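Local coordinates for protein toll (Drosophila melanogaster, PDB 4LXR) that binds the cleaved, active cytokine Spaetzle C-106 through its leucine-rich-repeat ectodomain and signals in dorsal-ventral patterning and antifungal immunity, at residues G124-F130 and N148-L154; P139-D145 and H164-L169; I104-L110 and R129-R134. One frame throughout, in Å; residues are numbered along the deposited sequence.

Contact 1 (G124-F130 and N148-L154); sequences GLKRFRF and NLSHLEL
Two neighbouring parallel strands of the leucine-rich-repeat solenoid, 127-130 and 151-154, pair here on the concave side of the receptor ectodomain, where Spaetzle docks. Their axes run 4.8 Å apart, with Arg127, Phe128, Arg129 and Phe130 in register with His151, Leu152, Glu153 and Leu154. Lys126 O starts the pairing by accepting two backbone bonds, from Ser150 N at 2.8 Å and from His151 N at 3.0 Å. Phe128 N to His151 O, Glu153 N to Phe128 O and Phe130 N to Glu153 O carry it on. On the polar face the extended Arg127 side chain lies alongside His151, CG anti to the backbone N (chi1 -178°), which brings the guanidinium over one face of the imidazole with the planes 38° apart; NH2 of Arg127 comes to 3.4 Å from CE1 of His151. One water accepts a hydrogen bond from Arg127 NE, donates one to Phe128 O and bonds His151 ND1 at 2.6 Å; a second joins Arg127 NH2 to Glu153 OE2. Arg129 lays its CD against the Glu153 carboxyl carbon CD, 3.3 Å away, while its charged end turns to Glu106. On the other face, CD1 of Leu152 meets the edge of the Phe128 ring at CD2, 4.0 Å away, and CD2 of Leu154 touches CB of Phe130 at 3.8 Å. NH2 and NH1 of Arg127 also hydrogen-bond Thr105 of one Spaetzle chain and Gly3 of the other, whose Arg7 forms a salt bridge with Glu153. An alanine in place of Arg127 is likely to uncover one face of the His151 ring and cost both waters and those two Spaetzle residues this donor. The pairing thus divides its chemistry: hydrocarbon packs into the solenoid, while hydrated, charged groups face the cytokine, with the acidic Glu153 probably helping to offset the arginines gathered there.

Contact 2 (P139-D145 and H164-L169); sequences PANLLTD and HLFDDL
The imidazole of His164 lies across Ala140, whose CB sits over one face of the ring, offset toward the rim, 3.1 Å from NE2 of His164. With chi1 at 73°, CG of His164 stands between its own backbone N and carbonyl carbon, and this turn swings the ring back over the alanine methyl. Beside it, Ala140 O receives a CA-H contact from Leu165 at 3.2 Å between that oxygen and Leu165 CA. Leucines close the inner side. CD1 of Leu143 meets CD1 of Leu165 at 3.9 Å, the two side chains slanting past each other, and the same Leu143 methyl touches CD1 of Leu169, whose side chain crosses at about a right angle. Farther inward Leu143 reaches Leu152 and Leu165 reaches Leu154, both on the strand 151-155. At the outer end Asp168 OD2 takes the backbone N-H of Asp145 in a nearly straight bond of 2.8 Å, 170° at the hydrogen, arriving on the anti side of the carboxylate and 33° out of its plane. The Asp145 carboxylate runs alongside, its OD1 only 3.7 Å from Asp168 OD2, a like-charge approach probably eased by the salt bridge from Arg147 to the other oxygen of Asp168. Two waters meet at Leu165 O, 2.9 and 2.6 Å from it: the first accepts from Leu143 N and lies near Ala140 O, the second accepts from Asp168 N and lies near Leu143 O. Within 139-145, Asn141 O accepts from both OG1 and N of Thr144, fixing a type I turn. Turns and short helical segments stacked on the convex side, with leucines directed into the core, are typical of a leucine-rich-repeat solenoid; here type I turns and a short 3-10 segment pack the first leucine-rich repeat on the coil before it.

Contact 3 (I104-L110 and R129-R134); sequences IFESDNL and RFTTRR
Asp108 and Arg133 form the salt bridge at the loop end of this strand pair: OD2 of Asp108 accepts from NH2 of Arg133 at 2.8 Å and from NE as well, OD2 lying near the guanidinium plane, while OD1 takes the Arg133 backbone N. Three donors thus hold the carboxylate, whose plane is turned 43° from the guanidinium. The next arginine, bent at chi2 (-90°) and again at chi3, curls back so that NH1 of Arg134 meets a lone pair of Asp108 O at 2.9 Å. A second salt bridge lies on the strands, where NH1 of Arg129 donates to OE2 of Glu106 at 2.9 Å, on the anti side of the carboxylate, and also to Thr131 OG1; these two acceptors fix the guanidinium's rotation, while CG2 of Ile104 covers one of its faces. Parallel pairing joins 104-106 to 129-131 through Phe105 N to Arg129 O, Thr131 N to Phe105 O and Ser107 N to Thr131 O. Beyond it, OG1 of Thr132 donates to Ser107 O at 2.8 Å and accepts from Arg134 N, an ST turn; Ser107 forms another with Asn109 N. Inside, CD1 of Phe105 lies at the edge of the Phe130 ring, 4.0 Å from CE1, and CD2 of Leu110, on a side chain running against that of Phe130, meets the ring edge at the same atom. Arg11 of a Spaetzle chain packs on Asp108 and Thr131. Successive parallel strands, one from each coil, form the concave surface of a leucine-rich-repeat ectodomain; here phenylalanines and a leucine pack behind them, and the charged front belongs to the Spaetzle-binding face.

Contacts 1 and 3 share strand 127-131, which lies between strands 102-106 and 151-155, so Arg129 and Phe130 serve both; their centres are 14 Å apart. Arg129 touches both neighbouring strands. Contact 2 lies behind contact 1, centres about 12 Å apart, and joins it through leucines: CD2 of Leu152 touches CD1 of Leu143 at 3.7 Å. Contacts 2 and 3 do not touch, their nearest atoms being about 5 Å apart. Both Spaetzle chains reach contact 1, and one of them contact 3, whereas no other protein chain of the complex touches contact 2.

Contact 1 (G124-F130 and N148-L154)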
loop_
_atom_site.group_PDB
_atom_site.type_symbol
_atom_site.label_atom_id
_atom_site.label_comp_id
_atom_site.label_asym_id
_atom_site.label_seq_id
_atom_site.Cartn_x
_atom_site.Cartn_y
_atom_site.Cartn_z
ATOM N N GLY A 124 -45.653 21.659 -1.873
ATOM C CA GLY A 124 -45.235 20.842 -3.006
ATOM C C GLY A 124 -43.931 20.055 -2.866
ATOM O O GLY A 124 -43.609 19.238 -3.746
ATOM N N LEU A 125 -43.192 20.275 -1.775
ATOM C CA LEU A 125 -41.869 19.651 -1.589
ATOM C C LEU A 125 -41.935 18.129 -1.482
ATOM O O LEU A 125 -42.867 17.577 -0.888
ATOM C CB LEU A 125 -41.155 20.196 -0.341
ATOM C CG LEU A 125 -40.664 21.651 -0.283
ATOM C CD1 LEU A 125 -40.187 21.928 1.121
ATOM C CD2 LEU A 125 -39.525 21.952 -1.319
ATOM N N LYS A 126 -40.939 17.459 -2.058
ATOM C CA LYS A 126 -40.827 16.007 -1.933
ATOM C C LYS A 126 -39.863 15.662 -0.824
ATOM O O LYS A 126 -39.889 14.572 -0.267
ATOM C CB LYS A 126 -40.382 15.364 -3.252
ATOM C CG LYS A 126 -41.539 15.101 -4.210
ATOM C CD LYS A 126 -41.260 15.682 -5.580
ATOM C CE LYS A 126 -42.406 15.375 -6.545
ATOM N NZ LYS A 126 -42.483 16.362 -7.667
ATOM N N ARG A 127 -39.007 16.608 -0.486
ATOM C CA ARG A 127 -37.939 16.299 0.437
ATOM C C ARG A 127 -37.664 17.498 1.313
ATOM O O ARG A 127 -37.526 18.606 0.828
ATOM C CB ARG A 127 -36.667 15.870 -0.332
ATOM C CG ARG A 127 -35.510 15.495 0.608
ATOM C CD ARG A 127 -34.400 14.647 -0.042
ATOM N NE ARG A 127 -33.507 14.120 0.992
ATOM C CZ ARG A 127 -32.467 13.320 0.774
ATOM N NH1 ARG A 127 -32.161 12.940 -0.465
ATOM N NH2 ARG A 127 -31.728 12.905 1.803
ATOM N N PHE A 128 -37.562 17.278 2.613
ATOM C CA PHE A 128 -37.319 18.389 3.519
ATOM C C PHE A 128 -36.393 17.916 4.606
ATOM O O PHE A 128 -36.577 16.822 5.121
ATOM C CB PHE A 128 -38.649 18.900 4.114
ATOM C CG PHE A 128 -38.482 19.864 5.257
ATOM C CD1 PHE A 128 -37.975 21.148 5.040
ATOM C CD2 PHE A 128 -38.862 19.500 6.553
ATOM C CE1 PHE A 128 -37.833 22.060 6.096
ATOM C CE2 PHE A 128 -38.735 20.409 7.630
ATOM C CZ PHE A 128 -38.209 21.686 7.405
ATOM N N ARG A 129 -35.398 18.735 4.952
ATOM C CA ARG A 129 -34.511 18.424 6.067
ATOM C C ARG A 129 -34.353 19.633 6.969
ATOM O O ARG A 129 -34.098 20.737 6.493
ATOM C CB ARG A 129 -33.122 17.969 5.591
ATOM C CG ARG A 129 -32.085 18.029 6.732
ATOM C CD ARG A 129 -30.898 17.043 6.548
ATOM N NE ARG A 129 -29.933 17.474 5.544
ATOM C CZ ARG A 129 -28.921 18.326 5.747
ATOM N NH1 ARG A 129 -28.720 18.911 6.935
ATOM N NH2 ARG A 129 -28.097 18.602 4.733
ATOM N N PHE A 130 -34.489 19.422 8.272
ATOM C CA PHE A 130 -34.245 20.480 9.238
ATOM C C PHE A 130 -33.213 19.983 10.234
ATOM O O PHE A 130 -33.385 18.923 10.856
ATOM C CB PHE A 130 -35.542 20.853 9.980
ATOM C CG PHE A 130 -35.356 21.911 11.030
ATOM C CD1 PHE A 130 -34.777 23.139 10.704
ATOM C CD2 PHE A 130 -35.770 21.692 12.328
ATOM C CE1 PHE A 130 -34.595 24.132 11.664
ATOM C CE2 PHE A 130 -35.599 22.684 13.317
ATOM C CZ PHE A 130 -35.013 23.906 12.984
ATOM N N ASN A 148 -47.089 15.890 -0.097
ATOM C CA ASN A 148 -46.190 15.484 -1.174
ATOM C C ASN A 148 -44.837 14.970 -0.708
ATOM O O ASN A 148 -44.060 14.441 -1.513
ATOM C CB ASN A 148 -45.961 16.647 -2.121
ATOM C CG ASN A 148 -46.511 16.383 -3.482
ATOM O OD1 ASN A 148 -47.733 16.366 -3.678
ATOM N ND2 ASN A 148 -45.616 16.174 -4.447
ATOM N N LEU A 149 -44.541 15.149 0.575
ATOM C CA LEU A 149 -43.261 14.730 1.098
ATOM C C LEU A 149 -43.058 13.221 0.969
ATOM O O LEU A 149 -43.887 12.435 1.426
ATOM C CB LEU A 149 -43.116 15.121 2.563
ATOM C CG LEU A 149 -42.624 16.489 3.010
ATOM C CD1 LEU A 149 -42.383 16.431 4.523
ATOM C CD2 LEU A 149 -41.339 16.929 2.257
ATOM N N SER A 150 -41.944 12.814 0.370
ATOM C CA SER A 150 -41.597 11.406 0.368
ATOM C C SER A 150 -40.420 11.148 1.298
ATOM O O SER A 150 -40.225 10.021 1.758
ATOM C CB SER A 150 -41.312 10.912 -1.057
ATOM O OG SER A 150 -40.043 11.317 -1.497
ATOM N N HIS A 151 -39.649 12.190 1.611
ATOM C CA HIS A 151 -38.431 12.006 2.422
ATOM C C HIS A 151 -38.316 13.116 3.455
ATOM O O HIS A 151 -38.327 14.291 3.115
ATOM C CB HIS A 151 -37.171 11.958 1.545
ATOM C CG HIS A 151 -35.926 11.535 2.279
ATOM N ND1 HIS A 151 -35.353 12.288 3.289
ATOM C CD2 HIS A 151 -35.135 10.443 2.134
ATOM C CE1 HIS A 151 -34.281 11.664 3.748
ATOM N NE2 HIS A 151 -34.120 10.548 3.059
ATOM N N LEU A 152 -38.208 12.731 4.720
ATOM C CA LEU A 152 -38.230 13.684 5.810
ATOM C C LEU A 152 -37.036 13.415 6.686
ATOM O O LEU A 152 -36.794 12.264 7.062
ATOM C CB LEU A 152 -39.518 13.507 6.662
ATOM C CG LEU A 152 -39.552 14.247 8.016
ATOM C CD1 LEU A 152 -39.552 15.785 7.774
ATOM C CD2 LEU A 152 -40.772 13.840 8.868
ATOM N N GLU A 153 -36.315 14.468 7.050
ATOM C CA GLU A 153 -35.238 14.330 8.000
ATOM C C GLU A 153 -35.321 15.434 9.012
ATOM O O GLU A 153 -35.413 16.605 8.652
ATOM C CB GLU A 153 -33.841 14.361 7.297
ATOM C CG GLU A 153 -32.648 14.303 8.309
ATOM C CD GLU A 153 -31.281 13.976 7.623
ATOM O OE1 GLU A 153 -30.198 14.170 8.235
ATOM O OE2 GLU A 153 -31.293 13.542 6.460
ATOM N N LEU A 154 -35.264 15.070 10.292
ATOM C CA LEU A 154 -35.328 16.066 11.349
ATOM C C LEU A 154 -34.249 15.711 12.306
ATOM O O LEU A 154 -34.145 14.573 12.756
ATOM C CB LEU A 154 -36.692 16.063 12.085
ATOM C CG LEU A 154 -37.905 16.437 11.257
ATOM C CD1 LEU A 154 -39.197 16.260 12.081
ATOM C CD2 LEU A 154 -37.771 17.868 10.797
HETATM O O HOH W 1 -45.199 18.030 0.742
HETATM O O HOH W 2 -35.017 14.863 3.719
HETATM O O HOH W 3 -32.226 14.396 4.057
#

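Contact 2 (P139-D145 and H164-L169)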
loop_
_atom_site.group_PDB
_atom_site.type_symbol
_atom_site.label_atom_id
_atom_site.label_comp_id
_atom_site.label_asym_id
_atom_site.label_seq_id
_atom_site.Cartn_x
_atom_site.Cartn_y
_atom_site.Cartn_z
ATOM N N PRO A 139 -42.711 22.180 16.779
ATOM C CA PRO A 139 -44.150 22.035 17.078
ATOM C C PRO A 139 -44.735 20.977 16.163
ATOM O O PRO A 139 -44.368 20.902 14.989
ATOM C CB PRO A 139 -44.728 23.410 16.726
ATOM C CG PRO A 139 -43.843 23.923 15.655
ATOM C CD PRO A 139 -42.437 23.400 16.001
ATOM N N ALA A 140 -45.638 20.168 16.697
ATOM C CA ALA A 140 -46.096 18.988 15.995
ATOM C C ALA A 140 -47.041 19.285 14.828
ATOM O O ALA A 140 -47.382 18.382 14.070
ATOM C CB ALA A 140 -46.716 18.015 16.971
ATOM N N ASN A 141 -47.456 20.541 14.672
ATOM C CA ASN A 141 -48.149 20.927 13.449
ATOM C C ASN A 141 -47.219 21.429 12.328
ATOM O O ASN A 141 -47.704 21.921 11.302
ATOM C CB ASN A 141 -49.255 21.955 13.733
ATOM C CG ASN A 141 -48.717 23.338 14.001
ATOM O OD1 ASN A 141 -47.528 23.524 14.328
ATOM N ND2 ASN A 141 -49.592 24.331 13.880
ATOM N N LEU A 142 -45.904 21.306 12.520
ATOM C CA LEU A 142 -44.926 21.783 11.518
ATOM C C LEU A 142 -45.262 21.326 10.090
ATOM O O LEU A 142 -45.220 22.121 9.139
ATOM C CB LEU A 142 -43.494 21.354 11.894
ATOM C CG LEU A 142 -42.403 21.779 10.892
ATOM C CD1 LEU A 142 -42.298 23.311 10.792
ATOM C CD2 LEU A 142 -41.038 21.145 11.175
ATOM N N LEU A 143 -45.649 20.060 9.944
ATOM C CA LEU A 143 -45.758 19.437 8.617
ATOM C C LEU A 143 -47.199 19.305 8.158
ATOM O O LEU A 143 -47.562 18.389 7.404
ATOM C CB LEU A 143 -45.050 18.069 8.611
ATOM C CG LEU A 143 -43.540 18.145 8.952
ATOM C CD1 LEU A 143 -42.968 16.753 9.145
ATOM C CD2 LEU A 143 -42.774 18.899 7.867
ATOM N N THR A 144 -48.021 20.245 8.608
ATOM C CA THR A 144 -49.398 20.312 8.162
ATOM C C THR A 144 -49.449 20.467 6.652
ATOM O O THR A 144 -48.776 21.320 6.099
ATOM C CB THR A 144 -50.133 21.501 8.832
ATOM O OG1 THR A 144 -50.122 21.301 10.249
ATOM C CG2 THR A 144 -51.578 21.642 8.302
ATOM N N ASP A 145 -50.265 19.634 6.007
ATOM C CA ASP A 145 -50.501 19.684 4.571
ATOM C C ASP A 145 -49.291 19.328 3.705
ATOM O O ASP A 145 -49.309 19.604 2.504
ATOM C CB ASP A 145 -51.047 21.048 4.124
ATOM C CG ASP A 145 -52.377 21.404 4.785
ATOM O OD1 ASP A 145 -53.121 20.487 5.213
ATOM O OD2 ASP A 145 -52.661 22.623 4.880
ATOM N N HIS A 164 -49.361 13.534 16.023
ATOM C CA HIS A 164 -50.056 14.322 15.008
ATOM C C HIS A 164 -49.132 14.997 13.990
ATOM O O HIS A 164 -49.607 15.572 13.010
ATOM C CB HIS A 164 -51.123 15.280 15.612
ATOM C CG HIS A 164 -50.575 16.485 16.327
ATOM N ND1 HIS A 164 -50.466 16.553 17.706
ATOM C CD2 HIS A 164 -50.189 17.700 15.862
ATOM C CE1 HIS A 164 -50.006 17.744 18.053
ATOM N NE2 HIS A 164 -49.824 18.459 16.953
ATOM N N LEU A 165 -47.818 14.868 14.196
ATOM C CA LEU A 165 -46.834 15.387 13.250
ATOM C C LEU A 165 -47.011 14.669 11.936
ATOM O O LEU A 165 -46.847 15.267 10.866
ATOM C CB LEU A 165 -45.401 15.200 13.766
ATOM C CG LEU A 165 -44.260 15.679 12.840
ATOM C CD1 LEU A 165 -44.057 17.218 12.870
ATOM C CD2 LEU A 165 -42.984 14.990 13.193
ATOM N N PHE A 166 -47.400 13.397 12.028
ATOM C CA PHE A 166 -47.525 12.524 10.865
ATOM C C PHE A 166 -48.874 12.530 10.159
ATOM O O PHE A 166 -49.052 11.800 9.168
ATOM C CB PHE A 166 -47.149 11.086 11.266
ATOM C CG PHE A 166 -45.807 10.995 11.955
ATOM C CD1 PHE A 166 -44.642 10.873 11.211
ATOM C CD2 PHE A 166 -45.711 11.065 13.335
ATOM C CE1 PHE A 166 -43.404 10.803 11.835
ATOM C CE2 PHE A 166 -44.477 11.005 13.963
ATOM C CZ PHE A 166 -43.311 10.861 13.199
ATOM N N ASP A 167 -49.805 13.359 10.638
ATOM C CA ASP A 167 -51.187 13.399 10.118
ATOM C C ASP A 167 -51.277 13.487 8.585
ATOM O O ASP A 167 -52.071 12.791 7.974
ATOM C CB ASP A 167 -51.976 14.583 10.737
ATOM C CG ASP A 167 -52.713 14.212 12.041
ATOM O OD1 ASP A 167 -52.436 13.133 12.600
ATOM O OD2 ASP A 167 -53.567 15.011 12.509
ATOM N N ASP A 168 -50.460 14.336 7.958
ATOM C CA ASP A 168 -50.633 14.590 6.518
ATOM C C ASP A 168 -49.532 13.980 5.627
ATOM O O ASP A 168 -49.418 14.305 4.434
ATOM C CB ASP A 168 -50.757 16.099 6.280
ATOM C CG ASP A 168 -51.977 16.701 6.984
ATOM O OD1 ASP A 168 -53.031 16.032 7.029
ATOM O OD2 ASP A 168 -51.878 17.826 7.506
ATOM N N LEU A 169 -48.735 13.079 6.195
ATOM C CA LEU A 169 -47.566 12.548 5.477
ATOM C C LEU A 169 -47.891 11.250 4.734
ATOM O O LEU A 169 -47.225 10.236 4.906
ATOM C CB LEU A 169 -46.413 12.350 6.455
ATOM C CG LEU A 169 -46.142 13.595 7.300
ATOM C CD1 LEU A 169 -44.937 13.389 8.201
ATOM C CD2 LEU A 169 -45.965 14.820 6.414
HETATM O O HOH W 4 -47.251 18.096 11.290
HETATM O O HOH W 5 -48.359 16.031 8.838
#

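Contact 3 (I104-L110 and R129-R134)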
loop_
_atom_site.group_PDB
_atom_site.type_symbol
_atom_site.label_atom_id
_atom_site.label_comp_id
_atom_site.label_asym_id
_atom_site.label_seq_id
_atom_site.Cartn_x
_atom_site.Cartn_y
_atom_site.Cartn_z
ATOM N N ILE A 104 -33.438 22.028 2.237
ATOM C CA ILE A 104 -32.577 21.692 3.373
ATOM C C ILE A 104 -32.360 22.979 4.171
ATOM O O ILE A 104 -32.070 24.035 3.607
ATOM C CB ILE A 104 -31.240 21.128 2.879
ATOM C CG1 ILE A 104 -31.466 19.733 2.274
ATOM C CG2 ILE A 104 -30.178 21.111 3.991
ATOM C CD1 ILE A 104 -30.491 19.385 1.226
ATOM N N PHE A 105 -32.567 22.917 5.477
ATOM C CA PHE A 105 -32.380 24.090 6.323
ATOM C C PHE A 105 -31.567 23.636 7.515
ATOM O O PHE A 105 -32.098 23.030 8.449
ATOM C CB PHE A 105 -33.722 24.697 6.768
ATOM C CG PHE A 105 -33.605 26.103 7.329
ATOM C CD1 PHE A 105 -33.187 26.316 8.650
ATOM C CD2 PHE A 105 -33.917 27.202 6.545
ATOM C CE1 PHE A 105 -33.093 27.597 9.163
ATOM C CE2 PHE A 105 -33.810 28.506 7.042
ATOM C CZ PHE A 105 -33.395 28.706 8.351
ATOM N N GLU A 106 -30.270 23.926 7.463
ATOM C CA GLU A 106 -29.317 23.502 8.477
ATOM C C GLU A 106 -28.712 24.730 9.138
ATOM O O GLU A 106 -27.963 25.467 8.497
ATOM C CB GLU A 106 -28.226 22.664 7.806
ATOM C CG GLU A 106 -27.108 22.210 8.696
ATOM C CD GLU A 106 -26.043 21.474 7.892
ATOM O OE1 GLU A 106 -25.007 22.095 7.584
ATOM O OE2 GLU A 106 -26.254 20.290 7.548
ATOM N N SER A 107 -29.013 24.960 10.416
ATOM C CA SER A 107 -28.500 26.166 11.069
ATOM C C SER A 107 -28.412 26.092 12.580
ATOM O O SER A 107 -29.304 25.563 13.235
ATOM C CB SER A 107 -29.346 27.394 10.678
ATOM O OG SER A 107 -28.960 28.522 11.460
ATOM N N ASP A 108 -27.352 26.676 13.130
ATOM C CA ASP A 108 -27.211 26.824 14.573
ATOM C C ASP A 108 -27.470 28.261 15.005
ATOM O O ASP A 108 -27.203 28.650 16.149
ATOM C CB ASP A 108 -25.814 26.371 15.003
ATOM C CG ASP A 108 -25.560 24.915 14.651
ATOM O OD1 ASP A 108 -26.532 24.121 14.647
ATOM O OD2 ASP A 108 -24.405 24.564 14.364
ATOM N N ASN A 109 -27.979 29.051 14.073
ATOM C CA ASN A 109 -28.369 30.426 14.357
ATOM C C ASN A 109 -29.813 30.624 13.915
ATOM O O ASN A 109 -30.076 31.246 12.885
ATOM C CB ASN A 109 -27.424 31.409 13.644
ATOM C CG ASN A 109 -27.829 32.862 13.847
ATOM O OD1 ASN A 109 -28.564 33.183 14.779
ATOM N ND2 ASN A 109 -27.349 33.748 12.966
ATOM N N LEU A 110 -30.740 30.086 14.710
ATOM C CA LEU A 110 -32.171 30.086 14.386
ATOM C C LEU A 110 -32.873 31.415 14.700
ATOM O O LEU A 110 -33.612 31.939 13.870
ATOM C CB LEU A 110 -32.887 28.940 15.113
ATOM C CG LEU A 110 -32.435 27.508 14.792
ATOM C CD1 LEU A 110 -33.150 26.480 15.679
ATOM C CD2 LEU A 110 -32.617 27.174 13.301
ATOM N N ARG A 129 -35.398 18.735 4.952
ATOM C CA ARG A 129 -34.511 18.424 6.067
ATOM C C ARG A 129 -34.353 19.633 6.969
ATOM O O ARG A 129 -34.098 20.737 6.493
ATOM C CB ARG A 129 -33.122 17.969 5.591
ATOM C CG ARG A 129 -32.085 18.029 6.732
ATOM C CD ARG A 129 -30.898 17.043 6.548
ATOM N NE ARG A 129 -29.933 17.474 5.544
ATOM C CZ ARG A 129 -28.921 18.326 5.747
ATOM N NH1 ARG A 129 -28.720 18.911 6.935
ATOM N NH2 ARG A 129 -28.097 18.602 4.733
ATOM N N PHE A 130 -34.489 19.422 8.272
ATOM C CA PHE A 130 -34.245 20.480 9.238
ATOM C C PHE A 130 -33.213 19.983 10.234
ATOM O O PHE A 130 -33.385 18.923 10.856
ATOM C CB PHE A 130 -35.542 20.853 9.980
ATOM C CG PHE A 130 -35.356 21.911 11.030
ATOM C CD1 PHE A 130 -34.777 23.139 10.704
ATOM C CD2 PHE A 130 -35.770 21.692 12.328
ATOM C CE1 PHE A 130 -34.595 24.132 11.664
ATOM C CE2 PHE A 130 -35.599 22.684 13.317
ATOM C CZ PHE A 130 -35.013 23.906 12.984
ATOM N N THR A 131 -32.167 20.767 10.437
ATOM C CA THR A 131 -31.033 20.288 11.217
ATOM C C THR A 131 -30.490 21.425 12.049
ATOM O O THR A 131 -30.227 22.516 11.523
ATOM C CB THR A 131 -29.932 19.760 10.274
ATOM O OG1 THR A 131 -30.393 18.555 9.638
ATOM C CG2 THR A 131 -28.631 19.483 11.026
ATOM N N THR A 132 -30.320 21.188 13.342
ATOM C CA THR A 132 -29.803 22.231 14.223
ATOM C C THR A 132 -29.194 21.598 15.459
ATOM O O THR A 132 -29.594 20.510 15.853
ATOM C CB THR A 132 -30.906 23.235 14.660
ATOM O OG1 THR A 132 -30.317 24.277 15.452
ATOM C CG2 THR A 132 -32.004 22.543 15.493
ATOM N N ARG A 133 -28.234 22.288 16.071
ATOM C CA ARG A 133 -27.693 21.887 17.371
ATOM C C ARG A 133 -28.087 22.844 18.501
ATOM O O ARG A 133 -27.636 22.699 19.649
ATOM C CB ARG A 133 -26.168 21.694 17.271
ATOM C CG ARG A 133 -25.866 20.566 16.269
ATOM C CD ARG A 133 -24.439 20.471 15.865
ATOM N NE ARG A 133 -24.036 21.559 14.987
ATOM C CZ ARG A 133 -22.911 21.541 14.284
ATOM N NH1 ARG A 133 -22.115 20.488 14.358
ATOM N NH2 ARG A 133 -22.580 22.569 13.517
ATOM N N ARG A 134 -28.927 23.819 18.176
ATOM C CA ARG A 134 -29.479 24.704 19.192
ATOM C C ARG A 134 -30.514 23.936 20.015
ATOM O O ARG A 134 -31.193 23.061 19.483
ATOM C CB ARG A 134 -30.185 25.884 18.547
ATOM C CG ARG A 134 -29.288 26.911 17.910
ATOM C CD ARG A 134 -28.892 28.014 18.898
ATOM N NE ARG A 134 -28.001 27.520 19.946
ATOM C CZ ARG A 134 -26.735 27.181 19.744
ATOM N NH1 ARG A 134 -26.218 27.263 18.521
ATOM N NH2 ARG A 134 -25.990 26.732 20.753
#